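Local atomic coordinates of replicative DNA helicase (Helicobacter pylori, PDB entry 3GXV), a protein that probably unwinds double-stranded DNA at the replication fork as a hexameric, ATP-driven helicase, and interacts with primase through its N-terminal domain. Residues N45-E50 and K75-E80; F66-M71 and A84-S89. All coordinates share one frame; numbering follows the deposited sequence.

Contact 1 of 2, residues N45-E50 and K75-E80; sequences NGLFFE and KQIKEE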
loop_
_atom_site.group_PDB
_atom_site.type_symbol
_atom_site.label_atom_id
_atom_site.label_comp_id
_atom_site.label_asym_id
_atom_site.label_seq_id
_atom_site.Cartn_x
_atom_site.Cartn_y
_atom_site.Cartn_z
ATOM N N ASN B 45 -14.221 9.615 6.412
ATOM C CA ASN B 45 -14.027 8.286 5.843
ATOM C C ASN B 45 -14.100 8.383 4.329
ATOM O O ASN B 45 -13.417 7.652 3.621
ATOM C CB ASN B 45 -15.094 7.310 6.345
ATOM C CG ASN B 45 -14.926 6.955 7.820
ATOM O OD1 ASN B 45 -13.864 7.163 8.410
ATOM N ND2 ASN B 45 -15.974 6.403 8.414
ATOM N N GLY B 46 -14.957 9.274 3.835
ATOM C CA GLY B 46 -15.066 9.474 2.403
ATOM C C GLY B 46 -13.779 10.130 1.926
ATOM O O GLY B 46 -13.205 9.746 0.903
ATOM N N LEU B 47 -13.314 11.129 2.668
ATOM C CA LEU B 47 -12.083 11.826 2.313
ATOM C C LEU B 47 -10.947 10.803 2.213
ATOM O O LEU B 47 -10.105 10.875 1.302
ATOM C CB LEU B 47 -11.756 12.902 3.363
ATOM C CG LEU B 47 -10.506 13.783 3.179
ATOM C CD1 LEU B 47 -10.310 14.126 1.708
ATOM C CD2 LEU B 47 -10.651 15.062 4.014
ATOM N N PHE B 48 -10.938 9.857 3.155
ATOM C CA PHE B 48 -9.939 8.792 3.183
ATOM C C PHE B 48 -10.086 7.956 1.909
ATOM O O PHE B 48 -9.110 7.735 1.198
ATOM C CB PHE B 48 -10.149 7.886 4.397
ATOM C CG PHE B 48 -9.067 6.859 4.586
ATOM C CD1 PHE B 48 -7.951 7.151 5.349
ATOM C CD2 PHE B 48 -9.179 5.588 4.022
ATOM C CE1 PHE B 48 -6.953 6.190 5.549
ATOM C CE2 PHE B 48 -8.191 4.625 4.214
ATOM C CZ PHE B 48 -7.078 4.925 4.983
ATOM N N PHE B 49 -11.305 7.503 1.624
ATOM C CA PHE B 49 -11.561 6.708 0.423
ATOM C C PHE B 49 -11.039 7.441 -0.821
ATOM O O PHE B 49 -10.532 6.834 -1.765
ATOM C CB PHE B 49 -13.066 6.446 0.267
ATOM C CG PHE B 49 -13.397 5.384 -0.754
ATOM C CD1 PHE B 49 -12.845 4.105 -0.649
ATOM C CD2 PHE B 49 -14.220 5.673 -1.840
ATOM C CE1 PHE B 49 -13.108 3.138 -1.608
ATOM C CE2 PHE B 49 -14.489 4.704 -2.811
ATOM C CZ PHE B 49 -13.931 3.442 -2.694
ATOM N N GLU B 50 -11.167 8.761 -0.793
ATOM C CA GLU B 50 -10.757 9.626 -1.885
ATOM C C GLU B 50 -9.248 9.572 -2.092
ATOM O O GLU B 50 -8.770 9.320 -3.200
ATOM C CB GLU B 50 -11.188 11.050 -1.553
ATOM C CG GLU B 50 -11.325 12.027 -2.710
ATOM C CD GLU B 50 -11.696 13.408 -2.196
ATOM O OE1 GLU B 50 -10.791 14.116 -1.706
ATOM O OE2 GLU B 50 -12.893 13.773 -2.244
ATOM N N LYS B 75 -6.965 20.916 3.879
ATOM C CA LYS B 75 -8.006 20.169 4.541
ATOM C C LYS B 75 -7.246 18.950 5.058
ATOM O O LYS B 75 -6.390 18.407 4.355
ATOM C CB LYS B 75 -9.057 19.734 3.513
ATOM C CG LYS B 75 -10.240 19.017 4.092
ATOM C CD LYS B 75 -11.043 19.932 4.986
ATOM C CE LYS B 75 -12.332 19.259 5.415
ATOM N NZ LYS B 75 -12.083 18.049 6.246
ATOM N N GLN B 76 -7.532 18.540 6.287
ATOM C CA GLN B 76 -6.846 17.397 6.863
ATOM C C GLN B 76 -7.780 16.482 7.650
ATOM O O GLN B 76 -8.870 16.887 8.058
ATOM C CB GLN B 76 -5.700 17.887 7.757
ATOM C CG GLN B 76 -4.977 16.768 8.473
ATOM C CD GLN B 76 -3.535 17.098 8.777
ATOM O OE1 GLN B 76 -2.735 17.320 7.864
ATOM N NE2 GLN B 76 -3.189 17.127 10.061
ATOM N N ILE B 77 -7.347 15.239 7.841
ATOM C CA ILE B 77 -8.116 14.246 8.586
ATOM C C ILE B 77 -7.576 14.116 10.011
ATOM O O ILE B 77 -6.493 13.570 10.222
ATOM C CB ILE B 77 -8.050 12.854 7.908
ATOM C CG1 ILE B 77 -8.693 12.915 6.525
ATOM C CG2 ILE B 77 -8.771 11.826 8.758
ATOM C CD1 ILE B 77 -8.703 11.585 5.793
ATOM N N LYS B 78 -8.342 14.607 10.983
ATOM C CA LYS B 78 -7.943 14.563 12.385
ATOM C C LYS B 78 -7.403 13.202 12.795
ATOM O O LYS B 78 -8.043 12.171 12.560
ATOM C CB LYS B 78 -9.115 14.945 13.282
ATOM C CG LYS B 78 -9.568 16.375 13.095
ATOM C CD LYS B 78 -10.647 16.741 14.093
ATOM C CE LYS B 78 -11.082 18.188 13.931
ATOM N NZ LYS B 78 -12.110 18.539 14.950
ATOM N N GLU B 79 -6.224 13.221 13.416
ATOM C CA GLU B 79 -5.548 12.008 13.859
ATOM C C GLU B 79 -6.439 10.955 14.492
ATOM O O GLU B 79 -6.228 9.757 14.283
ATOM C CB GLU B 79 -4.415 12.352 14.829
ATOM C CG GLU B 79 -3.086 12.634 14.155
ATOM C CD GLU B 79 -2.542 11.431 13.403
ATOM O OE1 GLU B 79 -2.372 10.362 14.026
ATOM O OE2 GLU B 79 -2.277 11.556 12.188
ATOM N N GLU B 80 -7.428 11.376 15.269
ATOM C CA GLU B 80 -8.295 10.396 15.906
ATOM C C GLU B 80 -9.103 9.604 14.885
ATOM O O GLU B 80 -9.415 8.433 15.108
ATOM C CB GLU B 80 -9.234 11.070 16.910
ATOM C CG GLU B 80 -10.046 12.237 16.365
ATOM C CD GLU B 80 -9.415 13.592 16.673
ATOM O OE1 GLU B 80 -10.108 14.615 16.484
ATOM O OE2 GLU B 80 -8.234 13.638 17.097
#
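Leu47 and Ile77 carry this contact. Leu47 stands on helix 43-57, and Ile77 sits in the loop that leads into helix 79-87. Their side chains run past each other in opposite directions. The closest pair is Leu47 CD2 and Ile77 CG1, 3.8 Å apart. One carbon back along the leucine, Leu47 CG lies 3.9 Å from Ile77 CD1, one carbon further out along the isoleucine. Two carbons of each residue lie side by side, and this is the tight part of the contact. The backbones stay well apart, with 7.8 Å between Leu47 CA and Ile77 CA. CG1 of Ile77 is turned away from its own carbonyl carbon (chi1 -63°), and the branch is then fully extended (chi2 -179°). This carries Ile77 CD1 over the helix backbone, 3.9 Å from Phe48 N. Ile77 CD1 also lies 4.2 Å from Phe48 CB, so Phe48 meets the loop at the root of its side chain.

Inside the chain Ile77 also touches Met71 and Leu82. Phe48 goes on to Leu18 of helix 3-23 and Ile85 of helix 79-87. The inner side of the contact thus joins the hydrophobic core of this all-helical DnaB N-terminal domain.

The outer side is looser. Lys75 is exposed and reaches Leu47 through the carbon chain, with Lys75 CG 4.0 Å from Leu47 CD2. The chain bends at chi2 and chi4, which folds the amine back until Lys75 NZ is also 4.0 Å from Leu47 CD2. Leu47 itself stays partly exposed.

No hydrogen bond or salt bridge links the two segments. The loop is held against the helix by van der Waals contact and the burial of aliphatic surface, and on the solvent side a single methylene of Lys75, CG, extends that apolar patch.

Contact 2 of 2, residues F66-M71 and A84-S89; sequences FIRQKM and AIFAAS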
loop_
_atom_site.group_PDB
_atom_site.type_symbol
_atom_site.label_atom_id
_atom_site.label_comp_id
_atom_site.label_asym_id
_atom_site.label_seq_id
_atom_site.Cartn_x
_atom_site.Cartn_y
_atom_site.Cartn_z
ATOM N N PHE B 66 1.733 6.782 3.341
ATOM C CA PHE B 66 1.237 7.535 2.201
ATOM C C PHE B 66 -0.116 8.218 2.347
ATOM O O PHE B 66 -0.374 9.227 1.685
ATOM C CB PHE B 66 1.258 6.635 0.984
ATOM C CG PHE B 66 2.643 6.198 0.606
ATOM C CD1 PHE B 66 3.555 7.113 0.094
ATOM C CD2 PHE B 66 3.054 4.884 0.812
ATOM C CE1 PHE B 66 4.847 6.733 -0.208
ATOM C CE2 PHE B 66 4.345 4.495 0.512
ATOM C CZ PHE B 66 5.247 5.421 0.001
ATOM N N ILE B 67 -0.978 7.693 3.216
ATOM C CA ILE B 67 -2.283 8.311 3.394
ATOM C C ILE B 67 -2.057 9.675 4.004
ATOM O O ILE B 67 -2.707 10.644 3.632
ATOM C CB ILE B 67 -3.200 7.485 4.326
ATOM C CG1 ILE B 67 -3.648 6.208 3.622
ATOM C CG2 ILE B 67 -4.402 8.312 4.734
ATOM C CD1 ILE B 67 -4.470 6.453 2.373
ATOM N N ARG B 68 -1.108 9.751 4.926
ATOM C CA ARG B 68 -0.812 11.007 5.591
ATOM C C ARG B 68 0.019 11.925 4.704
ATOM O O ARG B 68 -0.028 13.144 4.853
ATOM C CB ARG B 68 -0.075 10.749 6.896
ATOM C CG ARG B 68 -0.825 9.865 7.874
ATOM C CD ARG B 68 -0.435 10.236 9.293
ATOM N NE ARG B 68 -0.224 9.088 10.166
ATOM C CZ ARG B 68 -1.115 8.128 10.374
ATOM N NH1 ARG B 68 -2.292 8.165 9.765
ATOM N NH2 ARG B 68 -0.835 7.135 11.211
ATOM N N GLN B 69 0.791 11.341 3.794
ATOM C CA GLN B 69 1.597 12.142 2.887
ATOM C C GLN B 69 0.710 12.740 1.797
ATOM O O GLN B 69 0.909 13.875 1.387
ATOM C CB GLN B 69 2.696 11.291 2.233
ATOM C CG GLN B 69 3.948 11.104 3.074
ATOM C CD GLN B 69 5.111 10.540 2.264
ATOM O OE1 GLN B 69 5.472 11.086 1.222
ATOM N NE2 GLN B 69 5.704 9.453 2.744
ATOM N N LYS B 70 -0.280 11.976 1.344
ATOM C CA LYS B 70 -1.173 12.432 0.278
ATOM C C LYS B 70 -2.394 13.232 0.748
ATOM O O LYS B 70 -3.297 13.514 -0.041
ATOM C CB LYS B 70 -1.638 11.239 -0.561
ATOM C CG LYS B 70 -1.985 11.599 -1.995
ATOM C CD LYS B 70 -0.731 12.009 -2.771
ATOM C CE LYS B 70 -1.093 12.622 -4.106
ATOM N NZ LYS B 70 -1.929 13.837 -3.908
ATOM N N MET B 71 -2.427 13.596 2.027
ATOM C CA MET B 71 -3.534 14.381 2.567
ATOM C C MET B 71 -3.414 15.840 2.111
ATOM O O MET B 71 -2.394 16.488 2.336
ATOM C CB MET B 71 -3.545 14.298 4.093
ATOM C CG MET B 71 -4.655 13.410 4.647
ATOM S SD MET B 71 -4.773 13.507 6.444
ATOM C CE MET B 71 -4.310 11.863 6.883
ATOM N N ALA B 84 -8.667 5.544 14.051
ATOM C CA ALA B 84 -9.947 4.846 14.102
ATOM C C ALA B 84 -9.988 3.867 12.938
ATOM O O ALA B 84 -10.318 2.688 13.096
ATOM C CB ALA B 84 -11.098 5.845 13.986
ATOM N N ILE B 85 -9.634 4.367 11.762
ATOM C CA ILE B 85 -9.633 3.552 10.565
ATOM C C ILE B 85 -8.542 2.482 10.576
ATOM O O ILE B 85 -8.826 1.310 10.307
ATOM C CB ILE B 85 -9.501 4.451 9.326
ATOM C CG1 ILE B 85 -10.737 5.356 9.241
ATOM C CG2 ILE B 85 -9.348 3.603 8.072
ATOM C CD1 ILE B 85 -10.563 6.631 8.422
ATOM N N PHE B 86 -7.312 2.866 10.910
ATOM C CA PHE B 86 -6.200 1.912 10.938
ATOM C C PHE B 86 -6.284 0.836 12.017
ATOM O O PHE B 86 -5.761 -0.264 11.838
ATOM C CB PHE B 86 -4.860 2.656 11.066
ATOM C CG PHE B 86 -4.483 3.451 9.838
ATOM C CD1 PHE B 86 -4.197 2.810 8.647
ATOM C CD2 PHE B 86 -4.454 4.836 9.873
ATOM C CE1 PHE B 86 -3.884 3.535 7.500
ATOM C CE2 PHE B 86 -4.144 5.579 8.734
ATOM C CZ PHE B 86 -3.860 4.928 7.542
ATOM N N ALA B 87 -6.946 1.143 13.129
ATOM C CA ALA B 87 -7.059 0.185 14.227
ATOM C C ALA B 87 -8.232 -0.785 14.091
ATOM O O ALA B 87 -8.199 -1.875 14.646
ATOM C CB ALA B 87 -7.143 0.920 15.557
ATOM N N ALA B 88 -9.265 -0.390 13.356
ATOM C CA ALA B 88 -10.425 -1.248 13.159
ATOM C C ALA B 88 -9.970 -2.568 12.550
ATOM O O ALA B 88 -9.006 -2.604 11.791
ATOM C CB ALA B 88 -11.435 -0.567 12.254
ATOM N N SER B 89 -10.665 -3.650 12.878
ATOM C CA SER B 89 -10.305 -4.976 12.387
ATOM C C SER B 89 -10.751 -5.315 10.981
ATOM O O SER B 89 -11.933 -5.287 10.660
ATOM C CB SER B 89 -10.845 -6.038 13.341
ATOM O OG SER B 89 -10.428 -5.783 14.671
#
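Phe86 reaches from helix 79-87 to Ile67 and Arg68 on helix 64-69. The two backbones are far apart, with 10.6 Å between Phe86 CA and Ile67 CA. The aromatic side chain covers about half of the gap, and Ile67 and Arg68 reach out to meet it. Phe86 CB points toward helix 64-69 but meets neither residue. CG is directed away from the carbonyl carbon of Phe86 (chi1 -69°), and the ring lies beyond it. On one flank of the ring, Phe86 CD2 is 4.0 Å from Arg68 NH1. The next carbon, Phe86 CE2, is closer to the same nitrogen, Arg68 NH1, at 3.3 Å. At the tip, Phe86 CZ comes 4.1 Å from Ile67 CG1. Phe86 CZ is also 4.2 Å from Ile67 CB. Ile67 thus meets the edge of the ring, near its plane, and the two side chains pass in opposite directions.

Both helices belong to the helical DnaB-like N-terminal domain, and Phe86 links them near their C-terminal ends. Helical geometry is lost at Lys70 on one side and at Ala88 on the other.

Arg68 approaches the ring obliquely. Its guanidinium plane stands 79° from the ring plane, so the two planes are far from parallel. The arginine chain bends at chi3 (-138°), which brings NH1 near Phe86. Arg68 NH2 spends its charge on a salt bridge with Glu64, one turn earlier in the chain, and NE has a weaker, long ion pair with Glu79. Arg68 also packs on Leu4 of the second subunit.

In the fold
The centres of contacts 1 and 2 lie about 8 Å apart, on the same side of the chain's centre. Their segments alternate along the chain: 45-50, 66-71, 75-80, 84-89. Helices 43-57 and 64-69 come one after the other, and helix 79-87 with the loop before it packs back on both. Contact 1 uses the start of this return and contact 2 its end. The two contacts also touch directly, as where Phe48 CE1 meets Ile67 CG2 at 3.4 Å. Together they join three successive helices of the N-terminal domain. The second subunit packs on 66-71 of contact 2 but does not touch contact 1.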